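Local coordinates for leucine-rich repeat protein (PDB 4ECN), which is of unknown function but, as an extracellular leucine-rich repeat protein, probably binds other proteins, at residues 300-305 / 313-318; 286-291 / 362-367; 349-354 / 369-374. All coordinates share one frame; numbering follows the deposited sequence.

Contact 1 of 3, residues 300-305 / 313-318; sequences LNWNFN and DQPGVD. With NA (sodium ion), chain B.
The side-chain amide of Gln314 docks onto both backbone groups of Asn303. Gln314 OE1 accepts from Asn303 N at 2.8 Å, and Gln314 NE2 donates to Asn303 O, also at 2.8 Å and close to straight (172° at the hydrogen). Asn303 O lies in the plane of the Gln314 amide, whereas NE2 stands above the plane of the Asn303 carbonyl. Two bonds thus fix the amide's rotation, and NE2 also donates to Trp311 O. Gln314 CG lies anti to the carbonyl carbon, and a bend at chi2 (-60°) sets CD, bringing the amide to Asn303. Nearer the backbone, Gln314 CB sits over the five-membered ring of Trp302, a CH-pi contact 3.7 Å from the centroid. At the edge of the same indole, Trp302 NE1 donates in plane to Pro315 O at 2.8 Å, and Trp302 CZ2 meets Val317 CG2 at 3.5 Å. Gln314 to Val317 form a type II beta turn that leads into strand 317-319, an edge strand of the leucine-rich repeat sheet. The turn directs two carbonyls at a sodium ion, Gln314 O at 2.7 Å and Val317 O at 2.6 Å. An alanine in place of Trp302 would probably leave Pro315 O without its indole donor and open a gap beside Val317 CG2. Around the indole, Trp286 and Phe333 pack edge-to-face, and Trp278, whose NE1 is hydrogen-bonded to Asn301 OD1, meets it at a shallow angle.

Contact 2 of 3, residues 286-291 / 362-367; sequences WRYYSG and SGRLFG
The hydroxyl oxygen of Tyr288 accepts a hydrogen bond from the backbone N of Arg364, at 3.0 Å between OH and N and nearly straight (169° at the hydrogen). The donor belongs to a type II' beta turn from Ser362 to Leu365, which lies at the C-terminal end of helix 359-362 and turns the chain against the loop between helix 266-280 and strand 317-319, near the N-terminal edge of the leucine-rich repeat sheet. Arg364 also meets the tyrosine through its side chain: the guanidinium lies flat on one face of the ring, centres 3.9 Å apart and planes 13° from parallel, a stack that is also a cation-pi contact. Its NH2 is displaced toward the rim, 3.3 Å from Tyr288 CD1. The aliphatic chain is extended as far as CD, and a bend at chi3 (-60°) then sets NE so that the flat group can come over the ring. Phe333 packs against both the tyrosine ring and the arginine side chain, while Pro315 touches the arginine as well.

Beyond the stacked tyrosine and arginine the two backbones press together, with the CA atoms of Ser290 and Gly363 4.5 Å apart. Gly363, the first residue to leave helical angles, takes positive phi in the turn, and a side chain there would point at Tyr288 OH and Tyr289 O, so glycine suits both the turn and the close approach. Ser362 CA makes a CA-H...O contact with Ser290 O at 3.2 Å. The turn is closed by Leu365 N donating to Ser362 O at 3.1 Å. Across the same turn Ser362 OG, which is also hydrogen-bonded to Ser358 OG, donates to Leu365 O at 2.8 Å, approaching from above the plane of that carbonyl.

Contact 3 of 3, residues 349-354 / 369-374; sequences LKVLSF and EELTPD
Residues 349-354 and 369-374 run in opposite directions, approach most closely at Lys350 and Pro373, whose CA atoms are 5.4 Å apart, and diverge from there toward Phe354 and Glu369. No hydrogen bond joins them, and the extended segment 369-374 does not add a strand. It lies instead over a face of the leucine-rich repeat sheet, in which strand 351-353 runs parallel to its neighbours 325-329 and 452-456. Within the strand, Val351 and Ser353 point toward the covering segment, as expected for residues on the inner, concave surface of the solenoid, while Leu352 points away from it, into the core. Just before the strand, Leu349 packs on Val325 and Leu328.

Val351 carries the centre of the contact by plain apolar packing. Its CB meets Leu371 CD2 at 4.0 Å. With chi1 at -69°, CG1 is anti to the carbonyl carbon and comes nearest Thr372 O, at 3.7 Å. The other branch, CG2, faces the Pro373 ring, touching Pro373 CD at 4.0 Å. Leu371 reaches farther, to Ile452 of the next strand and to Ile383 of helix 377-384, tying that helix to the sheet surface.

At the close end, Lys350 CB packs on Pro373 CB at 3.8 Å. The rest of the lysine chain passes obliquely by the Asp374 carboxylate, with CD 3.3 Å from Asp374 OD2. The charges themselves pair weakly, and Lys350 NZ also has a weak hydrogen bond to Lys449 O. Asp374 OD1, which accepts from Gln451 NE2, lies 3.9 Å from Lys350 NZ, a long salt bridge.

In the fold
The three contacts cluster at the N-terminal end of the leucine-rich repeat sheet, their centres 14 to 15 Å apart. Contact 1 falls within the span of chain that contact 2 bridges and precedes contact 3, whereas contacts 2 and 3 alternate along the sequence. Contacts 1 and 3 reach the same sheet, at its edge strand 317-319 and at strand 351-353. Contact 2 touches both: Leu300 O and Tyr288 N probably hydrogen-bond to join it to contact 1, and Phe366 packs on Leu371 of contact 3. The loop leaving helix 359-362 thus packs first on the loop preceding the sheet and then across the face of strand 351-353, so that one loop covers both.

Contact 1 of 3, residues 300-305 / 313-318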
loop_
_atom_site.group_PDB
_atom_site.type_symbol
_atom_site.label_atom_id
_atom_site.label_comp_id
_atom_site.label_asym_id
_atom_site.label_seq_id
_atom_site.Cartn_x
_atom_site.Cartn_y
_atom_site.Cartn_z
ATOM N N LEU A 300 17.095 -1.145 -1.957
ATOM C CA LEU A 300 16.500 -0.489 -3.108
ATOM C C LEU A 300 16.047 -1.438 -4.203
ATOM O O LEU A 300 15.187 -1.062 -5.016
ATOM C CB LEU A 300 17.538 0.447 -3.745
ATOM C CG LEU A 300 18.010 1.641 -2.950
ATOM C CD1 LEU A 300 19.090 2.372 -3.715
ATOM C CD2 LEU A 300 16.861 2.580 -2.637
ATOM N N ASN A 301 16.691 -2.619 -4.309
ATOM C CA ASN A 301 16.428 -3.503 -5.444
ATOM C C ASN A 301 16.820 -4.928 -5.157
ATOM O O ASN A 301 17.437 -5.209 -4.123
ATOM C CB ASN A 301 17.282 -2.975 -6.630
ATOM C CG ASN A 301 16.941 -3.403 -8.017
ATOM O OD1 ASN A 301 16.182 -4.337 -8.260
ATOM N ND2 ASN A 301 17.532 -2.714 -8.967
ATOM N N TRP A 302 16.468 -5.827 -6.090
ATOM C CA TRP A 302 16.903 -7.212 -6.092
ATOM C C TRP A 302 18.374 -7.289 -6.461
ATOM O O TRP A 302 18.939 -6.311 -6.962
ATOM C CB TRP A 302 16.081 -8.035 -7.071
ATOM C CG TRP A 302 14.706 -8.387 -6.612
ATOM C CD1 TRP A 302 14.097 -8.018 -5.450
ATOM C CD2 TRP A 302 13.759 -9.184 -7.331
ATOM N NE1 TRP A 302 12.820 -8.529 -5.405
ATOM C CE2 TRP A 302 12.595 -9.266 -6.540
ATOM C CE3 TRP A 302 13.793 -9.863 -8.562
ATOM C CZ2 TRP A 302 11.467 -9.982 -6.948
ATOM C CZ3 TRP A 302 12.678 -10.585 -8.962
ATOM C CH2 TRP A 302 11.523 -10.621 -8.169
ATOM N N ASN A 303 19.000 -8.441 -6.224
ATOM C CA ASN A 303 20.409 -8.610 -6.545
ATOM C C ASN A 303 20.673 -10.013 -7.089
ATOM O O ASN A 303 20.359 -11.001 -6.423
ATOM C CB ASN A 303 21.260 -8.342 -5.305
ATOM C CG ASN A 303 22.751 -8.489 -5.492
ATOM O OD1 ASN A 303 23.325 -8.158 -6.549
ATOM N ND2 ASN A 303 23.407 -8.921 -4.419
ATOM N N PHE A 304 21.256 -10.083 -8.301
ATOM C CA PHE A 304 21.606 -11.341 -8.966
ATOM C C PHE A 304 23.146 -11.447 -9.148
ATOM O O PHE A 304 23.620 -12.361 -9.816
ATOM C CB PHE A 304 20.863 -11.475 -10.317
ATOM C CG PHE A 304 19.357 -11.531 -10.174
ATOM C CD1 PHE A 304 18.715 -12.719 -9.837
ATOM C CD2 PHE A 304 18.579 -10.391 -10.356
ATOM C CE1 PHE A 304 17.325 -12.765 -9.685
ATOM C CE2 PHE A 304 17.186 -10.439 -10.207
ATOM C CZ PHE A 304 16.573 -11.622 -9.864
ATOM N N ASN A 305 23.924 -10.541 -8.521
ATOM C CA ASN A 305 25.396 -10.561 -8.580
ATOM C C ASN A 305 25.913 -11.364 -7.388
ATOM O O ASN A 305 26.705 -10.897 -6.562
ATOM C CB ASN A 305 25.970 -9.142 -8.613
ATOM C CG ASN A 305 25.396 -8.308 -9.707
ATOM O OD1 ASN A 305 24.854 -7.229 -9.457
ATOM N ND2 ASN A 305 25.374 -8.854 -10.915
ATOM N N ASP A 313 16.827 -15.393 -2.326
ATOM C CA ASP A 313 16.926 -14.405 -1.255
ATOM C C ASP A 313 16.801 -12.993 -1.857
ATOM O O ASP A 313 17.799 -12.370 -2.267
ATOM C CB ASP A 313 18.247 -14.585 -0.493
ATOM C CG ASP A 313 18.399 -13.803 0.799
ATOM O OD1 ASP A 313 17.846 -12.678 0.891
ATOM O OD2 ASP A 313 19.165 -14.258 1.672
ATOM N N GLN A 314 15.556 -12.503 -1.939
ATOM C CA GLN A 314 15.275 -11.185 -2.494
ATOM C C GLN A 314 14.248 -10.432 -1.664
ATOM O O GLN A 314 13.299 -11.056 -1.162
ATOM C CB GLN A 314 14.759 -11.290 -3.940
ATOM C CG GLN A 314 15.679 -11.965 -4.950
ATOM C CD GLN A 314 17.030 -11.332 -5.156
ATOM O OE1 GLN A 314 17.289 -10.173 -4.819
ATOM N NE2 GLN A 314 17.924 -12.097 -5.736
ATOM N N PRO A 315 14.375 -9.079 -1.550
ATOM C CA PRO A 315 13.341 -8.312 -0.827
ATOM C C PRO A 315 12.011 -8.391 -1.588
ATOM O O PRO A 315 11.963 -8.089 -2.797
ATOM C CB PRO A 315 13.920 -6.898 -0.770
ATOM C CG PRO A 315 14.896 -6.823 -1.899
ATOM C CD PRO A 315 15.440 -8.196 -2.081
ATOM N N GLY A 316 10.985 -8.909 -0.905
ATOM C CA GLY A 316 9.657 -9.137 -1.479
ATOM C C GLY A 316 9.363 -10.590 -1.849
ATOM O O GLY A 316 8.198 -10.956 -2.071
ATOM N N VAL A 317 10.423 -11.437 -1.916
ATOM C CA VAL A 317 10.311 -12.856 -2.260
ATOM C C VAL A 317 10.348 -13.668 -0.976
ATOM O O VAL A 317 11.240 -13.492 -0.138
ATOM C CB VAL A 317 11.388 -13.354 -3.273
ATOM C CG1 VAL A 317 11.260 -14.848 -3.528
ATOM C CG2 VAL A 317 11.325 -12.588 -4.585
ATOM N N ASP A 318 9.360 -14.574 -0.856
ATOM C CA ASP A 318 9.156 -15.524 0.236
ATOM C C ASP A 318 9.324 -16.967 -0.353
ATOM O O ASP A 318 8.858 -17.253 -1.463
ATOM C CB ASP A 318 7.785 -15.294 0.927
ATOM C CG ASP A 318 7.543 -13.859 1.403
ATOM O OD1 ASP A 318 8.040 -13.503 2.500
ATOM O OD2 ASP A 318 6.850 -13.084 0.667
HETATM NA NA NA B . 13.063 -12.214 1.278
#

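Contact 2 of 3, residues 286-291 / 362-367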
loop_
_atom_site.group_PDB
_atom_site.type_symbol
_atom_site.label_atom_id
_atom_site.label_comp_id
_atom_site.label_asym_id
_atom_site.label_seq_id
_atom_site.Cartn_x
_atom_site.Cartn_y
_atom_site.Cartn_z
ATOM N N TRP A 286 14.967 -0.363 -10.710
ATOM C CA TRP A 286 14.089 -0.403 -9.550
ATOM C C TRP A 286 14.712 0.358 -8.394
ATOM O O TRP A 286 15.943 0.346 -8.249
ATOM C CB TRP A 286 13.798 -1.838 -9.095
ATOM C CG TRP A 286 12.953 -2.703 -9.975
ATOM C CD1 TRP A 286 12.447 -2.402 -11.206
ATOM C CD2 TRP A 286 12.502 -4.029 -9.665
ATOM N NE1 TRP A 286 11.713 -3.466 -11.687
ATOM C CE2 TRP A 286 11.747 -4.485 -10.771
ATOM C CE3 TRP A 286 12.706 -4.900 -8.572
ATOM C CZ2 TRP A 286 11.193 -5.771 -10.821
ATOM C CZ3 TRP A 286 12.145 -6.168 -8.617
ATOM C CH2 TRP A 286 11.402 -6.595 -9.734
ATOM N N ARG A 287 13.861 1.001 -7.570
ATOM C CA ARG A 287 14.194 1.728 -6.339
ATOM C C ARG A 287 13.006 1.625 -5.406
ATOM O O ARG A 287 11.999 2.316 -5.590
ATOM C CB ARG A 287 14.611 3.191 -6.568
ATOM C CG ARG A 287 16.090 3.380 -6.884
ATOM C CD ARG A 287 16.483 4.849 -7.003
ATOM N NE ARG A 287 16.589 5.495 -5.693
ATOM C CZ ARG A 287 17.733 5.695 -5.044
ATOM N NH1 ARG A 287 18.889 5.343 -5.596
ATOM N NH2 ARG A 287 17.732 6.272 -3.847
ATOM N N TYR A 288 13.100 0.714 -4.439
ATOM C CA TYR A 288 12.037 0.483 -3.478
ATOM C C TYR A 288 11.814 1.725 -2.626
ATOM O O TYR A 288 12.781 2.297 -2.119
ATOM C CB TYR A 288 12.356 -0.728 -2.593
ATOM C CG TYR A 288 11.336 -0.985 -1.514
ATOM C CD1 TYR A 288 10.147 -1.653 -1.794
ATOM C CD2 TYR A 288 11.576 -0.607 -0.196
ATOM C CE1 TYR A 288 9.203 -1.904 -0.795
ATOM C CE2 TYR A 288 10.639 -0.850 0.811
ATOM C CZ TYR A 288 9.450 -1.488 0.503
ATOM O OH TYR A 288 8.538 -1.721 1.501
ATOM N N TYR A 289 10.529 2.141 -2.489
ATOM C CA TYR A 289 10.075 3.248 -1.658
ATOM C C TYR A 289 9.246 2.687 -0.523
ATOM O O TYR A 289 8.216 2.066 -0.765
ATOM C CB TYR A 289 9.291 4.290 -2.473
ATOM C CG TYR A 289 8.837 5.475 -1.643
ATOM C CD1 TYR A 289 9.741 6.189 -0.857
ATOM C CD2 TYR A 289 7.509 5.886 -1.649
ATOM C CE1 TYR A 289 9.327 7.264 -0.072
ATOM C CE2 TYR A 289 7.087 6.974 -0.883
ATOM C CZ TYR A 289 8.005 7.671 -0.106
ATOM O OH TYR A 289 7.612 8.743 0.662
ATOM N N SER A 290 9.706 2.879 0.711
ATOM C CA SER A 290 9.027 2.355 1.891
ATOM C C SER A 290 7.910 3.270 2.372
ATOM O O SER A 290 7.141 2.841 3.219
ATOM C CB SER A 290 10.020 2.136 3.021
ATOM O OG SER A 290 10.679 3.334 3.396
ATOM N N GLY A 291 7.855 4.509 1.867
ATOM C CA GLY A 291 6.834 5.499 2.192
ATOM C C GLY A 291 6.895 6.127 3.570
ATOM O O GLY A 291 5.986 6.869 3.981
ATOM N N SER A 362 3.202 2.776 2.702
ATOM C CA SER A 362 4.087 1.842 3.402
ATOM C C SER A 362 4.745 0.771 2.493
ATOM O O SER A 362 5.165 -0.270 3.008
ATOM C CB SER A 362 3.302 1.132 4.502
ATOM O OG SER A 362 2.065 0.613 4.042
ATOM N N GLY A 363 4.903 1.069 1.197
ATOM C CA GLY A 363 5.503 0.157 0.222
ATOM C C GLY A 363 4.884 -1.231 0.182
ATOM O O GLY A 363 3.685 -1.399 -0.085
ATOM N N ARG A 364 5.708 -2.224 0.527
ATOM C CA ARG A 364 5.437 -3.669 0.566
ATOM C C ARG A 364 4.478 -4.063 1.692
ATOM O O ARG A 364 3.842 -5.116 1.607
ATOM C CB ARG A 364 6.792 -4.344 0.799
ATOM C CG ARG A 364 6.885 -5.840 0.781
ATOM C CD ARG A 364 8.333 -6.244 0.976
ATOM N NE ARG A 364 9.216 -5.728 -0.078
ATOM C CZ ARG A 364 10.362 -5.100 0.155
ATOM N NH1 ARG A 364 10.780 -4.912 1.395
ATOM N NH2 ARG A 364 11.097 -4.656 -0.851
ATOM N N LEU A 365 4.422 -3.255 2.767
ATOM C CA LEU A 365 3.606 -3.522 3.949
ATOM C C LEU A 365 2.204 -2.918 3.898
ATOM O O LEU A 365 1.917 -2.014 3.102
ATOM C CB LEU A 365 4.288 -2.960 5.193
ATOM C CG LEU A 365 5.658 -3.471 5.530
ATOM C CD1 LEU A 365 6.267 -2.653 6.667
ATOM C CD2 LEU A 365 5.621 -4.963 5.841
ATOM N N PHE A 366 1.352 -3.443 4.792
ATOM C CA PHE A 366 -0.007 -3.039 5.121
ATOM C C PHE A 366 0.038 -2.642 6.562
ATOM O O PHE A 366 -0.107 -3.493 7.456
ATOM C CB PHE A 366 -1.013 -4.153 4.834
ATOM C CG PHE A 366 -1.107 -4.559 3.388
ATOM C CD1 PHE A 366 -0.282 -5.547 2.873
ATOM C CD2 PHE A 366 -2.047 -3.978 2.549
ATOM C CE1 PHE A 366 -0.379 -5.928 1.539
ATOM C CE2 PHE A 366 -2.149 -4.364 1.216
ATOM C CZ PHE A 366 -1.309 -5.330 0.717
ATOM N N GLY A 367 0.411 -1.385 6.780
ATOM C CA GLY A 367 0.658 -0.879 8.117
ATOM C C GLY A 367 2.004 -1.406 8.564
ATOM O O GLY A 367 3.040 -0.978 8.042
#

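Contact 3 of 3, residues 349-354 / 369-374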
loop_
_atom_site.group_PDB
_atom_site.type_symbol
_atom_site.label_atom_id
_atom_site.label_comp_id
_atom_site.label_asym_id
_atom_site.label_seq_id
_atom_site.Cartn_x
_atom_site.Cartn_y
_atom_site.Cartn_z
ATOM N N LEU A 349 3.707 -20.564 -5.757
ATOM C CA LEU A 349 3.332 -19.185 -5.447
ATOM C C LEU A 349 1.935 -19.162 -4.813
ATOM O O LEU A 349 0.997 -19.729 -5.370
ATOM C CB LEU A 349 3.389 -18.371 -6.763
ATOM C CG LEU A 349 3.625 -16.864 -6.767
ATOM C CD1 LEU A 349 4.686 -16.448 -5.803
ATOM C CD2 LEU A 349 4.013 -16.409 -8.161
ATOM N N LYS A 350 1.832 -18.576 -3.611
ATOM C CA LYS A 350 0.598 -18.514 -2.843
ATOM C C LYS A 350 0.098 -17.068 -2.681
ATOM O O LYS A 350 -1.107 -16.851 -2.538
ATOM C CB LYS A 350 0.787 -19.175 -1.476
ATOM C CG LYS A 350 0.775 -20.694 -1.583
ATOM C CD LYS A 350 0.543 -21.359 -0.234
ATOM C CE LYS A 350 0.049 -22.788 -0.339
ATOM N NZ LYS A 350 -1.336 -22.863 -0.906
ATOM N N VAL A 351 1.006 -16.086 -2.718
ATOM C CA VAL A 351 0.661 -14.661 -2.629
ATOM C C VAL A 351 1.480 -13.940 -3.718
ATOM O O VAL A 351 2.654 -14.203 -3.878
ATOM C CB VAL A 351 0.828 -14.050 -1.206
ATOM C CG1 VAL A 351 -0.214 -14.616 -0.247
ATOM C CG2 VAL A 351 2.236 -14.244 -0.640
ATOM N N LEU A 352 0.818 -13.147 -4.546
ATOM C CA LEU A 352 1.413 -12.442 -5.683
ATOM C C LEU A 352 0.864 -11.043 -5.731
ATOM O O LEU A 352 -0.350 -10.858 -5.712
ATOM C CB LEU A 352 1.134 -13.201 -6.993
ATOM C CG LEU A 352 1.591 -12.555 -8.290
ATOM C CD1 LEU A 352 3.102 -12.342 -8.308
ATOM C CD2 LEU A 352 1.156 -13.388 -9.471
ATOM N N SER A 353 1.758 -10.060 -5.788
ATOM C CA SER A 353 1.393 -8.662 -5.691
ATOM C C SER A 353 2.246 -7.756 -6.640
ATOM O O SER A 353 3.478 -7.773 -6.582
ATOM C CB SER A 353 1.576 -8.254 -4.238
ATOM O OG SER A 353 1.299 -6.884 -4.043
ATOM N N PHE A 354 1.572 -6.980 -7.518
ATOM C CA PHE A 354 2.168 -6.056 -8.498
ATOM C C PHE A 354 1.952 -4.584 -8.114
ATOM O O PHE A 354 2.522 -3.668 -8.724
ATOM C CB PHE A 354 1.562 -6.311 -9.884
ATOM C CG PHE A 354 1.775 -7.720 -10.378
ATOM C CD1 PHE A 354 3.010 -8.118 -10.894
ATOM C CD2 PHE A 354 0.743 -8.646 -10.347
ATOM C CE1 PHE A 354 3.207 -9.421 -11.357
ATOM C CE2 PHE A 354 0.930 -9.944 -10.845
ATOM C CZ PHE A 354 2.163 -10.323 -11.343
ATOM N N GLU A 369 2.275 -5.124 9.061
ATOM C CA GLU A 369 2.472 -6.514 8.640
ATOM C C GLU A 369 2.451 -6.634 7.125
ATOM O O GLU A 369 2.090 -5.704 6.398
ATOM C CB GLU A 369 1.505 -7.530 9.275
ATOM C CG GLU A 369 0.050 -7.118 9.420
ATOM C CD GLU A 369 -0.739 -8.172 10.170
ATOM O OE1 GLU A 369 -0.178 -8.794 11.105
ATOM O OE2 GLU A 369 -1.904 -8.419 9.782
ATOM N N GLU A 370 2.984 -7.763 6.671
ATOM C CA GLU A 370 3.168 -8.073 5.269
ATOM C C GLU A 370 2.171 -9.147 4.830
ATOM O O GLU A 370 1.502 -9.776 5.653
ATOM C CB GLU A 370 4.629 -8.538 5.072
ATOM C CG GLU A 370 5.234 -8.306 3.691
ATOM C CD GLU A 370 6.736 -8.562 3.614
ATOM O OE1 GLU A 370 7.467 -8.125 4.540
ATOM O OE2 GLU A 370 7.184 -9.160 2.605
ATOM N N LEU A 371 2.045 -9.305 3.524
ATOM C CA LEU A 371 1.205 -10.308 2.903
ATOM C C LEU A 371 2.045 -11.568 2.792
ATOM O O LEU A 371 3.125 -11.531 2.188
ATOM C CB LEU A 371 0.738 -9.764 1.553
ATOM C CG LEU A 371 -0.520 -10.349 1.004
ATOM C CD1 LEU A 371 -1.693 -9.503 1.391
ATOM C CD2 LEU A 371 -0.456 -10.360 -0.490
ATOM N N THR A 372 1.649 -12.639 3.482
ATOM C CA THR A 372 2.477 -13.850 3.501
ATOM C C THR A 372 1.697 -15.104 3.133
ATOM O O THR A 372 0.480 -15.148 3.314
ATOM C CB THR A 372 3.118 -14.071 4.892
ATOM O OG1 THR A 372 2.096 -14.133 5.893
ATOM C CG2 THR A 372 4.189 -13.042 5.234
ATOM N N PRO A 373 2.388 -16.170 2.669
ATOM C CA PRO A 373 1.668 -17.395 2.340
ATOM C C PRO A 373 1.102 -18.067 3.588
ATOM O O PRO A 373 1.702 -18.008 4.674
ATOM C CB PRO A 373 2.736 -18.267 1.669
ATOM C CG PRO A 373 3.862 -17.337 1.327
ATOM C CD PRO A 373 3.835 -16.315 2.386
ATOM N N ASP A 374 -0.080 -18.704 3.406
ATOM C CA ASP A 374 -0.834 -19.487 4.387
ATOM C C ASP A 374 -1.010 -18.702 5.686
ATOM O O ASP A 374 -0.356 -18.991 6.691
ATOM C CB ASP A 374 -0.147 -20.835 4.648
ATOM C CG ASP A 374 0.012 -21.691 3.413
ATOM O OD1 ASP A 374 -1.022 -22.174 2.885
ATOM O OD2 ASP A 374 1.171 -21.924 3.004
#